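PDB 3V10: rhusiopathiae surface protein B from Erysipelothrix rhusiopathiae, which probably binds collagen as a cell-wall-anchored adhesin of the bacterial surface, the chain described here being its two-domain collagen-binding region. Local coordinates for residues I85-E89 with E100-V105; I165-K169 with N279-Y285. One frame throughout, in Å; residues are numbered along the deposited sequence.

Two ways of joining beta strands are illustrated here, each in a different domain of the same collagen-binding region. Contact 1 (85-89 with 100-105) is made edge to edge, through main-chain bonds between two arms of one hairpin, the segments ten residues apart in sequence, in the part matching a bacterial Ig domain. Contact 2 (165-169 with 279-285) is made face to face, through side chains of two other sheets, in the part matching the collagen binding family. Their centres lie 48 Å apart on opposite sides of the chain's centre, and their nearest atoms stay about 32 Å apart, so the two do not touch. Neither is known to touch collagen, which in relatives following the Collagen Hug model is held between the two domains.

Contact 1: residues I85-E89 with E100-V105; sequences ITLGE and EFMEDV
G88 and E89 run antiparallel to E100 and F101. G88 and F101 form the non-hydrogen-bonded pair, with CA atoms 4.3 Å apart, while E89 and E100 form the hydrogen-bonded pair, E89 N giving to E100 O and E100 N to E89 O. Past F101 the second chain leaves the strand, yet M102 N still bonds to L87 O at 2.7 Å; this bond is almost straight at hydrogen (175°), although the donor stands well above the carbonyl plane. The chain then enters a 3-10 turn at residues 103-105, where V105 N reaches back to M102 O.

These strands are the arms of the beta hairpin 85-93/96-101, in the domain matching the bacterial Ig family. On its other side the first arm pairs with strand 71-77, where L87 and G88 together face V75 in a classic beta bulge.

M102 lies over the main chain of the first arm. With its side chain bent at both chi2 and chi3, its CG packs 3.8 Å from G88 C, and the chain then turns toward E89, bringing SD within 3.8 Å of E89 OE1 and CE beside E89 CB. The L87 side chain makes an apolar contact with that of V105 in the turn, though the exact placement of L87 CD1 is doubtful; V105 itself also meets F45 and P47.

Two waters bridge polar atoms of the two segments. One gives protons to T86 O and D104 OD2 and accepts from D104 N, so that a single molecule ties the turn to the strand. Another lies between E89 OE2 and E100 OE1, carboxylate oxygens 4.6 Å apart, where it may ease the repulsion expected between like charges.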
ATOM      1  N   ILE A  85      20.401 -11.601  16.313  1.00 21.91           N
ATOM      2  CA  ILE A  85      19.941 -11.722  17.674  1.00 22.20           C
ATOM      3  C   ILE A  85      18.679 -10.876  17.794  1.00 20.76           C
ATOM      4  O   ILE A  85      18.637  -9.747  17.318  1.00 21.87           O
ATOM      5  CB  ILE A  85      21.043 -11.259  18.669  1.00 23.91           C
ATOM      6  CG1 ILE A  85      20.438 -10.961  20.039  1.00 24.87           C
ATOM      7  CG2 ILE A  85      21.764 -10.045  18.122  1.00 24.15           C
ATOM      8  CD1 ILE A  85      19.350 -11.918  20.453  1.00 27.80           C
ATOM      9  N   THR A  86      17.644 -11.452  18.404  1.00 20.94           N
ATOM     10  CA  THR A  86      16.372 -10.768  18.591  1.00 18.58           C
ATOM     11  C   THR A  86      16.456  -9.867  19.813  1.00 18.00           C
ATOM     12  O   THR A  86      16.542 -10.341  20.946  1.00 16.85           O
ATOM     13  CB  THR A  86      15.233 -11.783  18.771  1.00 19.69           C
ATOM     14  OG1 THR A  86      15.241 -12.697  17.668  1.00 20.95           O
ATOM     15  CG2 THR A  86      13.889 -11.073  18.819  1.00 19.15           C
ATOM     16  N   LEU A  87      16.438  -8.561  19.566  1.00 17.52           N
ATOM     17  CA  LEU A  87      16.535  -7.568  20.627  1.00 17.36           C
ATOM     18  C   LEU A  87      15.214  -6.898  20.946  1.00 14.08           C
ATOM     19  O   LEU A  87      15.050  -6.332  22.020  1.00 14.13           O
ATOM     20  CB  LEU A  87      17.558  -6.495  20.250  1.00 19.88           C
ATOM     21  CG  LEU A  87      19.011  -6.760  20.638  1.00 23.63           C
ATOM     22  CD1 LEU A  87      19.219  -6.503  22.103  1.00 25.76           C
ATOM     23  CD2 LEU A  87      19.358  -8.173  20.301  1.00 23.75           C
ATOM     24  N   GLY A  88      14.273  -6.952  20.014  1.00 14.39           N
ATOM     25  CA  GLY A  88      12.998  -6.317  20.265  1.00 13.11           C
ATOM     26  C   GLY A  88      11.866  -6.989  19.537  1.00 14.95           C
ATOM     27  O   GLY A  88      12.070  -7.899  18.730  1.00 13.22           O
ATOM     28  N   GLU A  89      10.660  -6.531  19.829  1.00 12.89           N
ATOM     29  CA  GLU A  89       9.469  -7.078  19.211  1.00 15.48           C
ATOM     30  C   GLU A  89       8.461  -5.960  18.998  1.00 13.70           C
ATOM     31  O   GLU A  89       8.178  -5.188  19.914  1.00 12.95           O
ATOM     32  CB  GLU A  89       8.884  -8.154  20.124  1.00 18.87           C
ATOM     33  CG  GLU A  89       7.633  -8.830  19.623  1.00 24.70           C
ATOM     34  CD  GLU A  89       7.223  -9.967  20.535  1.00 25.75           C
ATOM     35  OE1 GLU A  89       8.027 -10.904  20.706  1.00 29.40           O
ATOM     36  OE2 GLU A  89       6.105  -9.921  21.086  1.00 30.05           O
ATOM     37  N   GLU A 100       8.720  -3.559  22.338  1.00 10.07           N
ATOM     38  CA  GLU A 100       9.212  -4.114  23.596  1.00 12.41           C
ATOM     39  C   GLU A 100      10.596  -4.729  23.412  1.00 13.88           C
ATOM     40  O   GLU A 100      10.855  -5.418  22.426  1.00 12.85           O
ATOM     41  CB  GLU A 100       8.240  -5.178  24.130  1.00 15.95           C
ATOM     42  CG  GLU A 100       8.731  -5.898  25.382  1.00 20.58           C
ATOM     43  CD  GLU A 100       7.768  -6.977  25.857  1.00 25.57           C
ATOM     44  OE1 GLU A 100       7.341  -7.799  25.019  1.00 27.56           O
ATOM     45  OE2 GLU A 100       7.447  -7.010  27.065  1.00 26.29           O
ATOM     46  N   PHE A 101      11.487  -4.458  24.361  1.00 13.48           N
ATOM     47  CA  PHE A 101      12.838  -4.999  24.324  1.00 15.22           C
ATOM     48  C   PHE A 101      12.805  -6.453  24.786  1.00 15.32           C
ATOM     49  O   PHE A 101      12.134  -6.784  25.760  1.00 15.78           O
ATOM     50  CB  PHE A 101      13.750  -4.182  25.246  1.00 15.30           C
ATOM     51  CG  PHE A 101      14.115  -2.828  24.699  1.00 15.39           C
ATOM     52  CD1 PHE A 101      15.118  -2.699  23.746  1.00 15.51           C
ATOM     53  CD2 PHE A 101      13.455  -1.683  25.138  1.00 14.67           C
ATOM     54  CE1 PHE A 101      15.464  -1.452  23.234  1.00 14.60           C
ATOM     55  CE2 PHE A 101      13.792  -0.426  24.629  1.00 15.97           C
ATOM     56  CZ  PHE A 101      14.800  -0.312  23.676  1.00 14.73           C
ATOM     57  N   MET A 102      13.530  -7.318  24.086  1.00 16.84           N
ATOM     58  CA  MET A 102      13.575  -8.733  24.433  1.00 18.16           C
ATOM     59  C   MET A 102      14.786  -9.053  25.307  1.00 18.60           C
ATOM     60  O   MET A 102      15.659  -8.209  25.508  1.00 18.69           O
ATOM     61  CB  MET A 102      13.598  -9.592  23.161  1.00 18.46           C
ATOM     62  CG  MET A 102      12.306  -9.543  22.342  1.00 17.90           C
ATOM     63  SD  MET A 102      10.863 -10.297  23.165  1.00 19.94           S
ATOM     64  CE  MET A 102      10.070  -8.879  23.848  1.00 18.89           C
ATOM     65  N   GLU A 103      14.823 -10.281  25.816  1.00 19.08           N
ATOM     66  CA  GLU A 103      15.891 -10.766  26.688  1.00 20.85           C
ATOM     67  C   GLU A 103      17.321 -10.381  26.302  1.00 20.51           C
ATOM     68  O   GLU A 103      18.078  -9.866  27.126  1.00 21.72           O
ATOM     69  CB  GLU A 103      15.809 -12.293  26.787  1.00 21.89           C
ATOM     70  CG  GLU A 103      16.852 -12.938  27.689  1.00 25.36           C
ATOM     71  CD  GLU A 103      16.669 -12.568  29.146  1.00 28.10           C
ATOM     72  OE1 GLU A 103      15.505 -12.416  29.579  1.00 29.18           O
ATOM     73  OE2 GLU A 103      17.686 -12.446  29.860  1.00 30.47           O
ATOM     74  N   ASP A 104      17.693 -10.629  25.052  1.00 19.67           N
ATOM     75  CA  ASP A 104      19.049 -10.347  24.612  1.00 20.56           C
ATOM     76  C   ASP A 104      19.497  -8.896  24.548  1.00 21.70           C
ATOM     77  O   ASP A 104      20.611  -8.616  24.109  1.00 21.57           O
ATOM     78  CB  ASP A 104      19.309 -11.025  23.274  1.00 21.66           C
ATOM     79  CG  ASP A 104      19.397 -12.535  23.402  1.00 23.52           C
ATOM     80  OD1 ASP A 104      20.333 -13.018  24.074  1.00 25.58           O
ATOM     81  OD2 ASP A 104      18.529 -13.236  22.839  1.00 24.56           O
ATOM     82  N   VAL A 105      18.653  -7.967  24.983  1.00 20.36           N
ATOM     83  CA  VAL A 105      19.070  -6.574  24.970  1.00 20.66           C
ATOM     84  C   VAL A 105      20.136  -6.422  26.046  1.00 21.51           C
ATOM     85  O   VAL A 105      20.909  -5.466  26.051  1.00 20.88           O
ATOM     86  CB  VAL A 105      17.890  -5.618  25.249  1.00 20.37           C
ATOM     87  CG1 VAL A 105      17.419  -5.772  26.678  1.00 19.35           C
ATOM     88  CG2 VAL A 105      18.310  -4.180  24.957  1.00 21.10           C
TER
HETATM   89  O   HOH W   1      16.167 -12.038  23.005  1.00 21.71           O
HETATM   90  O   HOH W   2       6.120  -8.016  22.698  1.00 24.81           O

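Contact 2: residues I165-K169 with N279-Y285; sequences IFYWK and NSSTIEY
F166 and Y285 lie face to face in an offset stack, ring centroids 4.0 Å apart and planes only 15° from parallel. The two side chains slide past each other in opposite directions: F166 CD1 sits 3.3 Å from Y285 CZ, and the Y285 hydroxyl reaches back over F166 CG toward CB. I283 meets the same phenylalanine differently, placing I283 CD1 at the ring edge, near its plane, 3.8 Å from F166 CE1. I283 CD1 also packs 3.7 Å from Y167 CB, between F166 and Y167; the extended I283 chain, with CG1 anti to the backbone N (chi1 -173°) and chi2 also near 180°, carries it this far.

Farther along, Y167 spans the gap between the strands with its ring, and its OH donates a hydrogen bond of 2.7 Å to S281 OG, which approaches near the ring plane. S281 OG is bonded in turn to T301 O of helix 298-301, so the tyrosine is linked through the serine to that helix. At the polar end K169 and N279 come together near D202, their detailed geometry doubtful; K169 NZ makes a long, weak ion pair with D202.

Strands 167-173 and 276-286 belong to different sheets, joined here by side chains without main-chain bonds: the face-to-face packing of a beta sandwich, in this domain of the DEv-IgG fold.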
ATOM      1  N   ILE A 165     -12.735   7.789 -19.649  1.00 21.60           N
ATOM      2  CA  ILE A 165     -11.444   7.178 -19.968  1.00 19.79           C
ATOM      3  C   ILE A 165     -11.641   5.715 -20.342  1.00 17.63           C
ATOM      4  O   ILE A 165     -12.108   4.913 -19.534  1.00 18.36           O
ATOM      5  CB  ILE A 165     -10.468   7.265 -18.771  1.00 18.55           C
ATOM      6  CG1 ILE A 165     -10.274   8.728 -18.369  1.00 19.86           C
ATOM      7  CG2 ILE A 165      -9.123   6.638 -19.137  1.00 18.60           C
ATOM      8  CD1 ILE A 165      -9.808   9.620 -19.504  1.00 20.21           C
ATOM      9  N   PHE A 166     -11.263   5.366 -21.566  1.00 16.09           N
ATOM     10  CA  PHE A 166     -11.436   4.004 -22.039  1.00 13.56           C
ATOM     11  C   PHE A 166     -10.672   2.944 -21.265  1.00 12.75           C
ATOM     12  O   PHE A 166     -11.196   1.860 -21.031  1.00 12.98           O
ATOM     13  CB  PHE A 166     -11.070   3.899 -23.517  1.00 14.78           C
ATOM     14  CG  PHE A 166     -11.343   2.548 -24.102  1.00 11.10           C
ATOM     15  CD1 PHE A 166     -10.388   1.539 -24.043  1.00 13.18           C
ATOM     16  CD2 PHE A 166     -12.574   2.271 -24.690  1.00 13.70           C
ATOM     17  CE1 PHE A 166     -10.657   0.275 -24.561  1.00 14.53           C
ATOM     18  CE2 PHE A 166     -12.853   1.012 -25.210  1.00 13.40           C
ATOM     19  CZ  PHE A 166     -11.891   0.010 -25.144  1.00 14.77           C
ATOM     20  N   TYR A 167      -9.438   3.240 -20.880  1.00 10.59           N
ATOM     21  CA  TYR A 167      -8.648   2.255 -20.145  1.00  8.84           C
ATOM     22  C   TYR A 167      -7.650   2.852 -19.175  1.00  9.40           C
ATOM     23  O   TYR A 167      -6.942   3.805 -19.496  1.00  8.97           O
ATOM     24  CB  TYR A 167      -7.885   1.348 -21.122  1.00  9.73           C
ATOM     25  CG  TYR A 167      -6.877   0.420 -20.449  1.00  6.84           C
ATOM     26  CD1 TYR A 167      -7.304  -0.634 -19.653  1.00  8.57           C
ATOM     27  CD2 TYR A 167      -5.504   0.635 -20.578  1.00  7.80           C
ATOM     28  CE1 TYR A 167      -6.391  -1.460 -18.994  1.00  9.76           C
ATOM     29  CE2 TYR A 167      -4.576  -0.178 -19.926  1.00  8.06           C
ATOM     30  CZ  TYR A 167      -5.034  -1.228 -19.131  1.00  9.42           C
ATOM     31  OH  TYR A 167      -4.149  -2.041 -18.469  1.00  7.31           O
ATOM     32  N   TRP A 168      -7.602   2.285 -17.976  1.00  8.95           N
ATOM     33  CA  TRP A 168      -6.626   2.713 -16.987  1.00  9.24           C
ATOM     34  C   TRP A 168      -6.475   1.588 -15.977  1.00  7.77           C
ATOM     35  O   TRP A 168      -7.378   0.773 -15.794  1.00  9.69           O
ATOM     36  CB  TRP A 168      -7.041   4.025 -16.309  1.00 11.42           C
ATOM     37  CG  TRP A 168      -8.050   3.889 -15.226  1.00 12.52           C
ATOM     38  CD1 TRP A 168      -7.808   3.654 -13.901  1.00 14.97           C
ATOM     39  CD2 TRP A 168      -9.467   3.998 -15.365  1.00 13.65           C
ATOM     40  NE1 TRP A 168      -8.995   3.615 -13.204  1.00 15.19           N
ATOM     41  CE2 TRP A 168     -10.028   3.822 -14.080  1.00 14.87           C
ATOM     42  CE3 TRP A 168     -10.320   4.229 -16.452  1.00 15.34           C
ATOM     43  CZ2 TRP A 168     -11.408   3.870 -13.852  1.00 16.57           C
ATOM     44  CZ3 TRP A 168     -11.697   4.279 -16.223  1.00 15.76           C
ATOM     45  CH2 TRP A 168     -12.223   4.099 -14.933  1.00 16.41           C
ATOM     46  N   LYS A 169      -5.309   1.534 -15.352  1.00  8.63           N
ATOM     47  CA  LYS A 169      -5.022   0.504 -14.373  1.00  9.18           C
ATOM     48  C   LYS A 169      -4.651   1.140 -13.037  1.00  8.48           C
ATOM     49  O   LYS A 169      -4.093   2.231 -12.992  1.00  8.95           O
ATOM     50  CB  LYS A 169      -3.870  -0.365 -14.877  1.00 14.20           C
ATOM     51  CG  LYS A 169      -2.579   0.389 -15.060  1.00 20.11           C
ATOM     52  CD  LYS A 169      -1.643   0.111 -13.911  1.00 23.93           C
ATOM     53  CE  LYS A 169      -1.016  -1.264 -14.042  1.00 26.51           C
ATOM     54  NZ  LYS A 169      -2.023  -2.350 -14.146  1.00 25.94           N
ATOM     55  N   ASN A 279       3.935  -2.065 -12.385  1.00 10.53           N
ATOM     56  CA  ASN A 279       3.143  -2.831 -13.328  1.00 13.46           C
ATOM     57  C   ASN A 279       2.920  -1.906 -14.516  1.00 14.32           C
ATOM     58  O   ASN A 279       2.498  -0.762 -14.349  1.00 15.33           O
ATOM     59  CB  ASN A 279       1.800  -3.231 -12.720  1.00 16.69           C
ATOM     60  CG  ASN A 279       1.002  -4.138 -13.632  1.00 17.10           C
ATOM     61  OD1 ASN A 279       1.511  -5.141 -14.129  1.00 18.33           O
ATOM     62  ND2 ASN A 279      -0.255  -3.793 -13.853  1.00 17.01           N
ATOM     63  N   SER A 280       3.221  -2.392 -15.711  1.00 12.93           N
ATOM     64  CA  SER A 280       3.035  -1.581 -16.903  1.00 12.95           C
ATOM     65  C   SER A 280       2.166  -2.371 -17.865  1.00 11.87           C
ATOM     66  O   SER A 280       2.162  -3.598 -17.829  1.00 13.83           O
ATOM     67  CB  SER A 280       4.386  -1.247 -17.543  1.00 14.98           C
ATOM     68  OG  SER A 280       5.061  -2.407 -18.003  1.00 20.93           O
ATOM     69  N   SER A 281       1.407  -1.675 -18.698  1.00  9.85           N
ATOM     70  CA  SER A 281       0.551  -2.361 -19.660  1.00  8.21           C
ATOM     71  C   SER A 281       0.389  -1.541 -20.929  1.00  9.16           C
ATOM     72  O   SER A 281       0.602  -0.325 -20.925  1.00  9.18           O
ATOM     73  CB  SER A 281      -0.826  -2.651 -19.042  1.00  8.09           C
ATOM     74  OG  SER A 281      -1.571  -1.460 -18.812  1.00  8.54           O
ATOM     75  N   THR A 282       0.044  -2.220 -22.018  1.00  9.40           N
ATOM     76  CA  THR A 282      -0.182  -1.567 -23.297  1.00  9.11           C
ATOM     77  C   THR A 282      -1.535  -2.047 -23.803  1.00  9.14           C
ATOM     78  O   THR A 282      -1.970  -3.153 -23.486  1.00  7.53           O
ATOM     79  CB  THR A 282       0.926  -1.911 -24.326  1.00  9.75           C
ATOM     80  OG1 THR A 282       0.932  -3.321 -24.589  1.00 13.14           O
ATOM     81  CG2 THR A 282       2.292  -1.503 -23.780  1.00 13.15           C
ATOM     82  N   ILE A 283      -2.219  -1.204 -24.563  1.00  7.32           N
ATOM     83  CA  ILE A 283      -3.519  -1.589 -25.082  1.00  8.39           C
ATOM     84  C   ILE A 283      -3.630  -1.141 -26.526  1.00  8.38           C
ATOM     85  O   ILE A 283      -3.008  -0.156 -26.931  1.00  8.47           O
ATOM     86  CB  ILE A 283      -4.670  -0.954 -24.238  1.00  7.78           C
ATOM     87  CG1 ILE A 283      -6.023  -1.500 -24.701  1.00  8.87           C
ATOM     88  CG2 ILE A 283      -4.637   0.575 -24.350  1.00 11.09           C
ATOM     89  CD1 ILE A 283      -7.187  -1.028 -23.858  1.00  9.76           C
ATOM     90  N   GLU A 284      -4.387  -1.895 -27.309  1.00  8.77           N
ATOM     91  CA  GLU A 284      -4.604  -1.543 -28.699  1.00  9.64           C
ATOM     92  C   GLU A 284      -6.012  -1.935 -29.076  1.00  9.77           C
ATOM     93  O   GLU A 284      -6.503  -2.997 -28.683  1.00  9.02           O
ATOM     94  CB  GLU A 284      -3.613  -2.247 -29.623  1.00 11.79           C
ATOM     95  CG  GLU A 284      -3.546  -1.592 -31.004  1.00 16.08           C
ATOM     96  CD  GLU A 284      -2.387  -2.097 -31.839  1.00 20.49           C
ATOM     97  OE1 GLU A 284      -2.620  -2.909 -32.758  1.00 23.72           O
ATOM     98  OE2 GLU A 284      -1.239  -1.686 -31.561  1.00 20.75           O
ATOM     99  N   TYR A 285      -6.658  -1.059 -29.835  1.00 10.27           N
ATOM    100  CA  TYR A 285      -8.020  -1.277 -30.306  1.00  9.94           C
ATOM    101  C   TYR A 285      -8.381  -0.123 -31.229  1.00 10.19           C
ATOM    102  O   TYR A 285      -7.644   0.849 -31.324  1.00 10.48           O
ATOM    103  CB  TYR A 285      -9.004  -1.289 -29.133  1.00 10.78           C
ATOM    104  CG  TYR A 285      -9.034   0.000 -28.335  1.00  9.75           C
ATOM    105  CD1 TYR A 285      -8.008   0.317 -27.447  1.00 12.57           C
ATOM    106  CD2 TYR A 285     -10.073   0.918 -28.494  1.00 11.18           C
ATOM    107  CE1 TYR A 285      -8.009   1.518 -26.734  1.00 12.65           C
ATOM    108  CE2 TYR A 285     -10.083   2.123 -27.787  1.00 10.73           C
ATOM    109  CZ  TYR A 285      -9.049   2.415 -26.911  1.00 12.60           C
ATOM    110  OH  TYR A 285      -9.049   3.608 -26.219  1.00 13.82           O
TER